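Local atomic coordinates of amino acid adenylation domain-containing protein (Bacillus stratosphericus LAMA 585, PDB entry 6ULY), a protein that probably selects an alpha-keto acid and activates it with ATP as the keto acyl adenylate for nonribosomal depsipeptide synthesis. Residues A[267-273]-A[297-303]; A[69-73]-A[121-125]; A[35-41]-A[259-263]; A[21-25]-A[46-50]. All coordinates share one frame; numbering follows the deposited sequence.

Contact 1. Residues A[267-273]-A[297-303]; sequences KTWAPNF and CMINGAE. With QA7 (5'-O-{(S)-hydroxy[(4-methyl-2-oxopentanoyl)oxy]phosphoryl}adenosine), chain C.
Backbone hydrogen bonds join Thr268 to Cys297 and Ile299, and Ala270 to Ile299 and Gly301, in the ladder of two adjacent parallel strands whose directions differ by 17°. The shortest runs from Thr268 N to Cys297 O at 2.8 Å; the last, from Gly301 N to Ala270 O at 3.3 Å, is weak, at the end next to the loop that lines the ligand site. CA-H...O contacts accompany these bonds, among them Pro271 CA to Gly301 O.

Apolar contacts lie on both faces. Trp269 and Ile299 meet through their CB atoms; on the other face the methyl CG2 of Thr268 runs alongside Met298 and touches its CE. Separately, Gly301 O lies in the plane of the indole of Trp269, at its edge, 3.5 Å from CZ3.

Polar side chains take over beyond the strands. Asn300 ND2 gives a nearly straight bond (169°) to an in-plane lone pair of Asn272 OD1, 3.2 Å away, and the two amides are close to coplanar, their planes 16° apart; Asn272 ND2 is hydrogen-bonded to Gln565 OE1 of helix 560-570. A water accepts from Glu303 N, and weakly from Asn272 N, and donates to Asn300 OD1, bridging the two segments. Glu303, extended beyond CG, brings OE1 to Phe273 N at 2.9 Å, a weak, bent bond, and to the edge of the phenyl ring.

Ala302 N lies 3.1 Å from N17 and Glu303 O 3.0 Å from N20 of the keto acyl adenylate. Amide pair, water and carboxylate thus tie the adenine-contacting loop to helix 272-279, consistent with second-shell positioning of this pocket wall.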
# COMPACT_ATOMS: atom_id res chain seq x y z
N LYS A 267 22.03 -11.85 -28.10
CA LYS A 267 21.63 -11.11 -26.91
C LYS A 267 20.43 -11.79 -26.27
O LYS A 267 19.63 -12.44 -26.96
CB LYS A 267 21.30 -9.65 -27.22
CG LYS A 267 20.09 -9.46 -28.12
CD LYS A 267 19.83 -7.99 -28.42
CE LYS A 267 18.51 -7.82 -29.15
NZ LYS A 267 18.19 -6.40 -29.45
N THR A 268 20.31 -11.62 -24.96
CA THR A 268 19.22 -12.18 -24.17
C THR A 268 19.23 -11.46 -22.83
O THR A 268 20.11 -10.65 -22.55
CB THR A 268 19.38 -13.70 -24.01
OG1 THR A 268 18.18 -14.26 -23.46
CG2 THR A 268 20.55 -14.03 -23.10
N TRP A 269 18.23 -11.76 -21.99
CA TRP A 269 18.19 -11.16 -20.67
C TRP A 269 17.36 -12.02 -19.73
O TRP A 269 16.60 -12.89 -20.15
CB TRP A 269 17.62 -9.74 -20.71
CG TRP A 269 16.12 -9.69 -20.71
CD1 TRP A 269 15.29 -9.96 -21.75
CD2 TRP A 269 15.28 -9.32 -19.61
NE1 TRP A 269 13.98 -9.79 -21.37
CE2 TRP A 269 13.95 -9.39 -20.06
CE3 TRP A 269 15.53 -8.94 -18.28
CZ2 TRP A 269 12.87 -9.10 -19.23
CZ3 TRP A 269 14.46 -8.65 -17.47
CH2 TRP A 269 13.14 -8.73 -17.94
N ALA A 270 17.51 -11.74 -18.44
CA ALA A 270 16.71 -12.35 -17.39
C ALA A 270 17.03 -11.64 -16.07
O ALA A 270 18.09 -11.01 -15.95
CB ALA A 270 17.02 -13.86 -17.26
N PRO A 271 16.13 -11.71 -15.09
CA PRO A 271 16.48 -11.28 -13.74
C PRO A 271 17.54 -12.20 -13.14
O PRO A 271 17.83 -13.28 -13.65
CB PRO A 271 15.16 -11.35 -12.96
CG PRO A 271 14.09 -11.35 -14.02
CD PRO A 271 14.70 -12.05 -15.20
N ASN A 272 18.11 -11.74 -12.03
CA ASN A 272 19.25 -12.46 -11.45
C ASN A 272 18.90 -13.89 -11.08
O ASN A 272 19.78 -14.76 -11.07
CB ASN A 272 19.76 -11.70 -10.22
CG ASN A 272 21.09 -12.24 -9.73
OD1 ASN A 272 22.13 -11.98 -10.33
ND2 ASN A 272 21.05 -12.98 -8.63
N PHE A 273 17.63 -14.17 -10.78
CA PHE A 273 17.25 -15.52 -10.33
C PHE A 273 17.51 -16.55 -11.43
O PHE A 273 17.90 -17.69 -11.14
CB PHE A 273 15.78 -15.55 -9.90
CG PHE A 273 14.80 -15.56 -11.04
CD1 PHE A 273 14.18 -14.40 -11.45
CD2 PHE A 273 14.49 -16.75 -11.70
CE1 PHE A 273 13.28 -14.41 -12.50
CE2 PHE A 273 13.59 -16.75 -12.75
CZ PHE A 273 12.98 -15.58 -13.15
N CYS A 297 25.58 -10.27 -25.38
CA CYS A 297 24.86 -9.38 -24.48
C CYS A 297 23.86 -10.20 -23.66
O CYS A 297 22.80 -10.58 -24.16
CB CYS A 297 24.15 -8.28 -25.27
SG CYS A 297 23.02 -7.26 -24.30
N MET A 298 24.19 -10.44 -22.39
CA MET A 298 23.27 -11.09 -21.45
C MET A 298 22.90 -10.05 -20.40
O MET A 298 23.60 -9.88 -19.40
CB MET A 298 23.90 -12.32 -20.82
CG MET A 298 24.37 -13.36 -21.80
SD MET A 298 24.60 -14.96 -21.00
CE MET A 298 22.90 -15.52 -20.91
N ILE A 299 21.80 -9.34 -20.63
CA ILE A 299 21.37 -8.31 -19.69
C ILE A 299 20.82 -8.97 -18.44
O ILE A 299 20.01 -9.91 -18.51
CB ILE A 299 20.33 -7.39 -20.35
CG1 ILE A 299 21.01 -6.50 -21.39
CG2 ILE A 299 19.64 -6.55 -19.29
CD1 ILE A 299 20.06 -5.88 -22.39
N ASN A 300 21.27 -8.50 -17.28
CA ASN A 300 20.84 -8.99 -15.98
C ASN A 300 20.19 -7.83 -15.24
O ASN A 300 20.88 -6.91 -14.80
CB ASN A 300 22.03 -9.56 -15.20
CG ASN A 300 21.63 -10.17 -13.88
OD1 ASN A 300 20.53 -9.93 -13.38
ND2 ASN A 300 22.53 -10.94 -13.29
N GLY A 301 18.86 -7.87 -15.11
CA GLY A 301 18.15 -6.79 -14.45
C GLY A 301 16.75 -7.18 -14.06
O GLY A 301 16.22 -8.21 -14.49
N ALA A 302 16.14 -6.31 -13.24
CA ALA A 302 14.79 -6.43 -12.68
C ALA A 302 14.86 -6.68 -11.18
O ALA A 302 13.86 -6.47 -10.47
CB ALA A 302 13.98 -7.55 -13.35
N GLU A 303 16.01 -7.12 -10.68
CA GLU A 303 16.19 -7.31 -9.25
C GLU A 303 17.68 -7.22 -8.94
O GLU A 303 18.51 -6.98 -9.83
CB GLU A 303 15.59 -8.65 -8.79
CG GLU A 303 16.15 -9.87 -9.50
CD GLU A 303 15.47 -11.16 -9.07
OE1 GLU A 303 16.05 -12.25 -9.28
OE2 GLU A 303 14.36 -11.09 -8.51
C01 QA7 C . 16.18 -3.78 -16.59
C02 QA7 C . 14.76 -4.20 -16.57
C03 QA7 C . 14.08 -3.79 -17.85
C04 QA7 C . 14.21 -3.67 -15.29
C05 QA7 C . 12.83 -3.09 -15.30
C06 QA7 C . 11.83 -3.57 -14.29
C10 QA7 C . 11.09 -2.10 -11.24
C11 QA7 C . 11.70 -2.27 -10.02
C12 QA7 C . 12.69 -1.06 -9.74
C13 QA7 C . 13.55 -1.54 -9.01
C14 QA7 C . 13.64 -3.14 -9.36
C16 QA7 C . 14.91 -3.36 -11.36
C18 QA7 C . 16.87 -3.73 -10.61
C19 QA7 C . 18.22 -4.00 -10.36
C21 QA7 C . 17.83 -3.93 -8.16
C23 QA7 C . 16.06 -3.59 -9.56
N15 QA7 C . 14.84 -3.37 -10.07
N17 QA7 C . 16.15 -3.58 -11.71
N20 QA7 C . 18.64 -4.07 -9.15
N22 QA7 C . 16.58 -3.69 -8.33
N24 QA7 C . 19.09 -4.15 -11.44
O07 QA7 C . 10.61 -3.01 -14.17
O09 QA7 C . 10.19 -3.10 -11.52
O25 QA7 C . 12.63 -3.44 -10.04
O26 QA7 C . 13.25 -1.53 -7.60
O27 QA7 C . 12.08 0.20 -9.19
O28 QA7 C . 8.83 -4.34 -13.25
O29 QA7 C . 8.66 -2.12 -13.06
O30 QA7 C . 12.12 -4.43 -13.63
O31 QA7 C . 12.56 -2.27 -16.04
P08 QA7 C . 9.58 -3.17 -12.97
O HOH W 1 18.36 -8.88 -12.09

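Contact 2. Residues A[69-73]-A[121-125]; sequences DPVFF and LEHPL
Pro70 and Phe72, on the same side of their strand, pack against Pro124 and Leu121 in an apolar cluster. The two branches of Leu121 are shared out: CD2 reaches Pro70 CB at 4.0 Å, and CD1 comes to Phe72, 4.1 Å from CD1 of that ring. Leu121 CD1 lies near the plane of the ring, which makes this an edge contact; the two side chains cross at about a right angle. Phe72 CG, anti to the backbone N (chi1 -155°), directs the ring edge to this methyl. Phe72 CB, for its part, meets Pro124 CG. The two proline rings are likewise nearly perpendicular, with Pro70 CG 4.0 Å from Pro124 CB; that same CB also lies against the carbonyl oxygen of Pro70, at 3.4 Å.

Outward from this cluster the backbones are joined. Phe72 N donates to Leu125 O over 2.9 Å, and the N-H...O angle of 169° makes the bond almost straight. One step earlier a water takes the place of a direct bond: it donates to Pro70 O at 2.6 Å and accepts from Leu125 N at 2.9 Å, satisfying both groups where the two segments stand further apart.

Leu121 follows helix 109-120, which a Schellman motif ends with Glu122 at C-prime. The turn then leads into strand 125-128, the parallel neighbour of 70-74 on one side, while 94-97 pairs with 70-74 on the other. Leu114 and Ala117 of helix 109-120 also touch Phe72, whereas helix 78-91 covers the opposite sheet face, packing on Val71 and Phe73.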
# COMPACT_ATOMS: atom_id res chain seq x y z
N ASP A 69 -9.62 3.22 -27.27
CA ASP A 69 -10.18 2.23 -26.37
C ASP A 69 -9.07 1.36 -25.79
O ASP A 69 -8.12 1.01 -26.50
CB ASP A 69 -11.20 1.35 -27.09
CG ASP A 69 -12.47 2.09 -27.45
OD1 ASP A 69 -12.62 3.26 -27.02
OD2 ASP A 69 -13.32 1.51 -28.16
N PRO A 70 -9.15 1.00 -24.51
CA PRO A 70 -8.21 0.01 -23.97
C PRO A 70 -8.63 -1.41 -24.33
O PRO A 70 -9.80 -1.70 -24.60
CB PRO A 70 -8.30 0.24 -22.46
CG PRO A 70 -9.66 0.78 -22.24
CD PRO A 70 -9.99 1.59 -23.46
N VAL A 71 -7.64 -2.29 -24.34
CA VAL A 71 -7.83 -3.71 -24.61
C VAL A 71 -7.05 -4.50 -23.57
O VAL A 71 -5.85 -4.27 -23.39
CB VAL A 71 -7.37 -4.08 -26.03
CG1 VAL A 71 -7.63 -5.56 -26.29
CG2 VAL A 71 -8.07 -3.22 -27.06
N PHE A 72 -7.73 -5.43 -22.91
CA PHE A 72 -7.17 -6.16 -21.78
C PHE A 72 -6.56 -7.46 -22.29
O PHE A 72 -7.29 -8.37 -22.70
CB PHE A 72 -8.26 -6.42 -20.74
CG PHE A 72 -7.73 -6.62 -19.35
CD1 PHE A 72 -7.66 -5.55 -18.47
CD2 PHE A 72 -7.31 -7.87 -18.92
CE1 PHE A 72 -7.19 -5.73 -17.19
CE2 PHE A 72 -6.83 -8.04 -17.63
CZ PHE A 72 -6.77 -6.97 -16.77
N PHE A 73 -5.23 -7.56 -22.25
CA PHE A 73 -4.54 -8.73 -22.75
C PHE A 73 -4.46 -9.82 -21.68
O PHE A 73 -4.07 -9.56 -20.54
CB PHE A 73 -3.12 -8.36 -23.21
CG PHE A 73 -3.06 -7.70 -24.56
CD1 PHE A 73 -4.17 -7.05 -25.08
CD2 PHE A 73 -1.89 -7.73 -25.30
CE1 PHE A 73 -4.11 -6.45 -26.32
CE2 PHE A 73 -1.83 -7.13 -26.54
CZ PHE A 73 -2.94 -6.49 -27.05
N LEU A 121 -10.47 0.41 -16.04
CA LEU A 121 -10.50 0.69 -17.47
C LEU A 121 -11.91 0.63 -18.05
O LEU A 121 -12.06 0.60 -19.28
CB LEU A 121 -9.59 -0.30 -18.21
CG LEU A 121 -8.11 -0.16 -17.86
CD1 LEU A 121 -7.34 -1.42 -18.22
CD2 LEU A 121 -7.51 1.04 -18.58
N GLU A 122 -12.94 0.62 -17.21
CA GLU A 122 -14.33 0.63 -17.66
C GLU A 122 -14.64 -0.57 -18.55
O GLU A 122 -15.13 -0.44 -19.67
CB GLU A 122 -14.66 1.95 -18.37
CG GLU A 122 -14.63 3.16 -17.44
CD GLU A 122 -14.97 4.45 -18.15
OE1 GLU A 122 -14.89 4.49 -19.40
OE2 GLU A 122 -15.33 5.44 -17.47
N HIS A 123 -14.35 -1.76 -18.03
CA HIS A 123 -14.79 -3.01 -18.63
C HIS A 123 -14.33 -3.13 -20.08
O HIS A 123 -15.17 -3.21 -20.99
CB HIS A 123 -16.31 -3.11 -18.56
CG HIS A 123 -16.88 -2.81 -17.21
ND1 HIS A 123 -16.25 -3.17 -16.04
CD2 HIS A 123 -18.02 -2.19 -16.84
CE1 HIS A 123 -16.98 -2.79 -15.01
NE2 HIS A 123 -18.06 -2.18 -15.47
N PRO A 124 -13.03 -3.14 -20.34
CA PRO A 124 -12.55 -3.29 -21.71
C PRO A 124 -12.67 -4.73 -22.19
O PRO A 124 -12.69 -5.68 -21.41
CB PRO A 124 -11.08 -2.86 -21.63
CG PRO A 124 -10.69 -3.20 -20.22
CD PRO A 124 -11.92 -2.98 -19.38
N LEU A 125 -12.74 -4.87 -23.51
CA LEU A 125 -12.70 -6.20 -24.11
C LEU A 125 -11.44 -6.92 -23.65
O LEU A 125 -10.34 -6.36 -23.70
CB LEU A 125 -12.72 -6.09 -25.64
CG LEU A 125 -12.40 -7.38 -26.41
CD1 LEU A 125 -13.51 -8.41 -26.21
CD2 LEU A 125 -12.19 -7.09 -27.89
O HOH W 2 -12.30 -2.34 -24.94

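Contact 3. Residues A[35-41]-A[259-263]; sequences IVNSKNE and WMDRY. With SO4 (sulfate ion), chain O.
An Asx turn in the hairpin loop between strands 31-35 and 41-45 presents backbone carbonyls to Arg262 at the end of helix 255-262. Asn37 OD1 accepts from Lys39 N and Asn40 N, both at 2.8 Å, bracing the loop from within. The guanidinium fits into this curve: NH1 donates to Asn37 O over 2.8 Å, with the acceptor tilted 21° from its plane, while NH2 adds weak bonds to the carbonyls of Asn37 and Asn40. Ser38 O sits over the centre of one guanidinium face, and Tyr263 CE2 lies over the opposite face, toward its rim. The extended arginine chain, with CG anti to the backbone N (chi1 165°), carries the group this far.

Deeper in, Ile35 CD1 makes a CH-pi contact with the five-membered ring of Trp259, 3.4 Å from its centroid and 16° off the normal; the same methyl touches Tyr263 CE2. The very short approach of Glu41 OE1 to Tyr263 OH is doubtful in detail, and the ion pair of Glu41 with Arg262 is long.

Ser38 OG bonds a sulfate ion, probably from the crystallisation liquor, that also binds Arg255. Beneath, strand 240-243 lies beside strand 31-35, its Ile242 touching Ile35 and Tyr263, and Trp259 reaches strand 214-217 through Leu216.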
# COMPACT_ATOMS: atom_id res chain seq x y z
N ILE A 35 9.33 -20.47 -30.23
CA ILE A 35 9.74 -21.84 -29.92
C ILE A 35 8.53 -22.61 -29.40
O ILE A 35 7.78 -22.12 -28.55
CB ILE A 35 10.89 -21.85 -28.90
CG1 ILE A 35 12.07 -21.05 -29.44
CG2 ILE A 35 11.28 -23.29 -28.56
CD1 ILE A 35 13.34 -21.15 -28.62
N VAL A 36 8.35 -23.82 -29.92
CA VAL A 36 7.32 -24.73 -29.44
C VAL A 36 7.92 -25.87 -28.63
O VAL A 36 7.39 -26.25 -27.59
CB VAL A 36 6.48 -25.28 -30.62
CG1 VAL A 36 5.43 -26.26 -30.12
CG2 VAL A 36 5.83 -24.13 -31.39
N ASN A 37 9.03 -26.44 -29.10
CA ASN A 37 9.75 -27.48 -28.37
C ASN A 37 11.15 -27.58 -28.98
O ASN A 37 11.55 -26.75 -29.80
CB ASN A 37 8.99 -28.81 -28.42
CG ASN A 37 8.69 -29.26 -29.83
OD1 ASN A 37 9.60 -29.57 -30.61
ND2 ASN A 37 7.41 -29.31 -30.18
N SER A 38 11.90 -28.61 -28.57
CA SER A 38 13.28 -28.75 -29.01
C SER A 38 13.40 -28.94 -30.52
O SER A 38 14.48 -28.68 -31.07
CB SER A 38 13.94 -29.93 -28.29
OG SER A 38 13.32 -31.15 -28.66
N LYS A 39 12.34 -29.37 -31.19
CA LYS A 39 12.36 -29.62 -32.62
C LYS A 39 11.56 -28.62 -33.44
O LYS A 39 11.98 -28.25 -34.53
CB LYS A 39 11.82 -31.03 -32.92
CG LYS A 39 12.63 -32.17 -32.31
CD LYS A 39 11.72 -33.22 -31.70
CE LYS A 39 12.45 -34.53 -31.45
NZ LYS A 39 11.59 -35.53 -30.75
N ASN A 40 10.42 -28.16 -32.93
CA ASN A 40 9.46 -27.41 -33.72
C ASN A 40 9.48 -25.93 -33.34
O ASN A 40 9.56 -25.58 -32.16
CB ASN A 40 8.05 -27.97 -33.53
CG ASN A 40 7.91 -29.37 -34.10
OD1 ASN A 40 8.85 -30.16 -34.07
ND2 ASN A 40 6.73 -29.69 -34.62
N GLU A 41 9.38 -25.07 -34.35
CA GLU A 41 9.31 -23.64 -34.16
C GLU A 41 8.27 -23.08 -35.12
O GLU A 41 7.92 -23.70 -36.13
CB GLU A 41 10.67 -22.96 -34.39
CG GLU A 41 11.05 -22.84 -35.86
CD GLU A 41 12.54 -22.62 -36.06
OE1 GLU A 41 13.29 -22.67 -35.06
OE2 GLU A 41 12.97 -22.39 -37.21
N TRP A 259 18.55 -22.95 -26.30
CA TRP A 259 17.99 -21.94 -27.18
C TRP A 259 19.06 -21.00 -27.69
O TRP A 259 19.15 -20.72 -28.89
CB TRP A 259 16.89 -21.18 -26.44
CG TRP A 259 15.66 -22.01 -26.12
CD1 TRP A 259 15.24 -23.13 -26.78
CD2 TRP A 259 14.72 -21.78 -25.06
NE1 TRP A 259 14.08 -23.60 -26.21
CE2 TRP A 259 13.74 -22.80 -25.15
CE3 TRP A 259 14.60 -20.81 -24.06
CZ2 TRP A 259 12.66 -22.88 -24.27
CZ3 TRP A 259 13.52 -20.90 -23.18
CH2 TRP A 259 12.57 -21.92 -23.29
N MET A 260 19.91 -20.48 -26.78
CA MET A 260 21.00 -19.63 -27.22
C MET A 260 21.85 -20.33 -28.27
O MET A 260 22.33 -19.70 -29.22
CB MET A 260 21.87 -19.23 -26.02
CG MET A 260 21.25 -18.17 -25.14
SD MET A 260 22.01 -18.12 -23.51
CE MET A 260 23.67 -17.59 -23.90
N ASP A 261 22.05 -21.64 -28.11
CA ASP A 261 22.89 -22.40 -29.03
C ASP A 261 22.16 -22.66 -30.34
O ASP A 261 22.71 -22.44 -31.42
CB ASP A 261 23.31 -23.71 -28.36
CG ASP A 261 23.91 -24.70 -29.33
OD1 ASP A 261 25.15 -24.77 -29.42
OD2 ASP A 261 23.13 -25.40 -30.01
N ARG A 262 20.91 -23.11 -30.25
CA ARG A 262 20.16 -23.54 -31.43
C ARG A 262 19.89 -22.38 -32.39
O ARG A 262 19.81 -22.60 -33.60
CB ARG A 262 18.86 -24.19 -30.96
CG ARG A 262 17.76 -24.41 -31.98
CD ARG A 262 16.58 -25.05 -31.24
NE ARG A 262 15.33 -25.11 -31.99
CZ ARG A 262 14.14 -25.30 -31.42
NH1 ARG A 262 14.04 -25.44 -30.10
NH2 ARG A 262 13.05 -25.34 -32.17
N TYR A 263 19.76 -21.16 -31.88
CA TYR A 263 19.50 -20.00 -32.72
C TYR A 263 20.69 -19.05 -32.79
O TYR A 263 20.59 -17.99 -33.41
CB TYR A 263 18.27 -19.26 -32.22
CG TYR A 263 17.00 -20.07 -32.36
CD1 TYR A 263 16.30 -20.10 -33.56
CD2 TYR A 263 16.50 -20.81 -31.30
CE1 TYR A 263 15.14 -20.83 -33.70
CE2 TYR A 263 15.34 -21.56 -31.43
CZ TYR A 263 14.67 -21.57 -32.63
OH TYR A 263 13.51 -22.31 -32.75
S SO4 O . 11.37 -30.73 -25.33
O1 SO4 O . 11.73 -29.34 -25.38
O2 SO4 O . 11.82 -31.30 -24.09
O3 SO4 O . 9.95 -30.87 -25.44
O4 SO4 O . 12.00 -31.42 -26.42

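Contact 4. Residues A[21-25]-A[46-50]; sequences VLTEA and YAQLQ. With SO4 (sulfate ion), chain F.
Leu22 carries the contact with Leu49 and Gln50 between two helices whose segments cross at -135°, their axes 9.0 Å apart at the nearest point. Its CB points neither at the other helix nor away from it, and the chain turns inward only at CG, which stands anti to the backbone N (chi1 -176°). From there the methyls divide. CD1 meets Leu49 CD2 at 3.9 Å and is 4.2 Å from Tyr46 O, a loose approach. CD2 rests against Gln50 CG at 4.0 Å, and equally near Gln50 CA, covering the aliphatic stem of the glutamine rather than its amide. Leucine and glutamine approach at a slant, as do the two leucines.

At the other end of the interface Ala25 CB sits over one face of the Tyr46 ring, 4.2 Å from the centroid and 27° off the normal, a CH-pi contact displaced toward CG. Close by, Ala25 O is 3.3 Å from Tyr46 CB; this carbonyl receives a hydrogen bond from Thr28 OG1. The tyrosine hydroxyl is held beyond the pair, by Cys239 O and Gln241.

No hydrogen bond spans the two segments. Thr23 OG1 and Gln50 NE2 stand 3.8 Å apart, and the threonine hydroxyl bonds back to Gln19 O within its own helix. Trp86 of helix 78-91 packs on both Leu22 and Leu49, and Val235 of helix 224-237 on Ala25 and Tyr46. Cohesion here therefore rests on methyl and ring contacts, with the polar ends of Tyr46 and Thr23 satisfied outside the interface.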
# COMPACT_ATOMS: atom_id res chain seq x y z
N VAL A 21 7.65 1.96 -36.76
CA VAL A 21 8.59 0.90 -36.41
C VAL A 21 8.24 -0.38 -37.16
O VAL A 21 9.10 -1.03 -37.77
CB VAL A 21 8.61 0.67 -34.88
CG1 VAL A 21 9.41 -0.57 -34.54
CG2 VAL A 21 9.17 1.89 -34.16
N LEU A 22 6.96 -0.74 -37.15
CA LEU A 22 6.52 -1.96 -37.81
C LEU A 22 6.68 -1.85 -39.32
O LEU A 22 7.07 -2.83 -39.98
CB LEU A 22 5.06 -2.25 -37.45
CG LEU A 22 4.46 -3.55 -37.99
CD1 LEU A 22 5.25 -4.75 -37.48
CD2 LEU A 22 3.00 -3.67 -37.60
N THR A 23 6.41 -0.68 -39.89
CA THR A 23 6.56 -0.48 -41.33
C THR A 23 8.00 -0.71 -41.76
O THR A 23 8.28 -1.49 -42.68
CB THR A 23 6.09 0.92 -41.71
OG1 THR A 23 4.66 0.98 -41.60
CG2 THR A 23 6.52 1.27 -43.13
N GLU A 24 8.95 -0.04 -41.10
CA GLU A 24 10.35 -0.19 -41.47
C GLU A 24 10.85 -1.61 -41.20
O GLU A 24 11.73 -2.10 -41.92
CB GLU A 24 11.21 0.82 -40.72
CG GLU A 24 10.88 2.28 -41.04
CD GLU A 24 11.17 2.66 -42.48
OE1 GLU A 24 10.47 2.17 -43.39
OE2 GLU A 24 12.11 3.45 -42.71
N ALA A 25 10.32 -2.26 -40.17
CA ALA A 25 10.73 -3.63 -39.88
C ALA A 25 10.20 -4.60 -40.93
O ALA A 25 10.88 -5.56 -41.30
CB ALA A 25 10.25 -4.04 -38.49
N TYR A 46 8.58 -10.05 -39.93
CA TYR A 46 8.00 -8.74 -39.64
C TYR A 46 6.97 -8.36 -40.69
O TYR A 46 5.99 -7.67 -40.37
CB TYR A 46 9.11 -7.69 -39.55
CG TYR A 46 9.97 -7.84 -38.31
CD1 TYR A 46 9.39 -8.01 -37.05
CD2 TYR A 46 11.35 -7.83 -38.40
CE1 TYR A 46 10.18 -8.15 -35.92
CE2 TYR A 46 12.14 -7.97 -37.28
CZ TYR A 46 11.55 -8.13 -36.04
OH TYR A 46 12.33 -8.27 -34.91
N ALA A 47 7.15 -8.82 -41.93
CA ALA A 47 6.13 -8.62 -42.96
C ALA A 47 4.87 -9.43 -42.64
O ALA A 47 3.75 -8.92 -42.78
CB ALA A 47 6.68 -9.00 -44.33
N GLN A 48 5.04 -10.68 -42.22
CA GLN A 48 3.89 -11.48 -41.82
C GLN A 48 3.21 -10.88 -40.59
O GLN A 48 1.97 -10.84 -40.51
CB GLN A 48 4.32 -12.92 -41.55
CG GLN A 48 4.69 -13.72 -42.80
CD GLN A 48 5.08 -15.15 -42.48
OE1 GLN A 48 6.22 -15.42 -42.08
NE2 GLN A 48 4.14 -16.07 -42.63
N LEU A 49 4.00 -10.41 -39.62
CA LEU A 49 3.41 -9.79 -38.44
C LEU A 49 2.51 -8.63 -38.82
O LEU A 49 1.40 -8.50 -38.29
CB LEU A 49 4.53 -9.33 -37.49
CG LEU A 49 4.11 -8.52 -36.26
CD1 LEU A 49 3.12 -9.29 -35.39
CD2 LEU A 49 5.34 -8.13 -35.46
N GLN A 50 2.95 -7.79 -39.76
CA GLN A 50 2.13 -6.65 -40.16
C GLN A 50 0.79 -7.11 -40.72
O GLN A 50 -0.27 -6.59 -40.35
CB GLN A 50 2.89 -5.80 -41.18
CG GLN A 50 2.24 -4.45 -41.47
CD GLN A 50 3.04 -3.62 -42.45
OE1 GLN A 50 3.79 -4.16 -43.27
NE2 GLN A 50 2.88 -2.31 -42.38
S SO4 F . 0.71 -16.43 -44.85
O1 SO4 F . 1.87 -15.86 -44.22
O2 SO4 F . -0.43 -16.25 -43.99
O3 SO4 F . 0.48 -15.78 -46.10
O4 SO4 F . 0.93 -17.83 -45.07

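Among the four, contact 1 alone holds residues of the ligand pocket, Ala302 and Glu303. Contact 3 is tied to it directly: Met260 CE touches Met298 CE at 3.7 Å, and helix 255-262 leads in the chain to strand 267-270. Both belong to the nine-stranded mixed sheet or its flank, contact 3 at the hairpin of its edge strand 41-45. The two helices of contact 4 flank that hairpin in the chain, 18-26 before it and 46-62 after it; its nearest atoms are about 8 Å from contact 1 and about 10 Å from contact 3. Contact 2 lies in the separate seven-stranded sheet, its centre about 31 Å from that of contact 1; helix 46-62 precedes its strand 70-74.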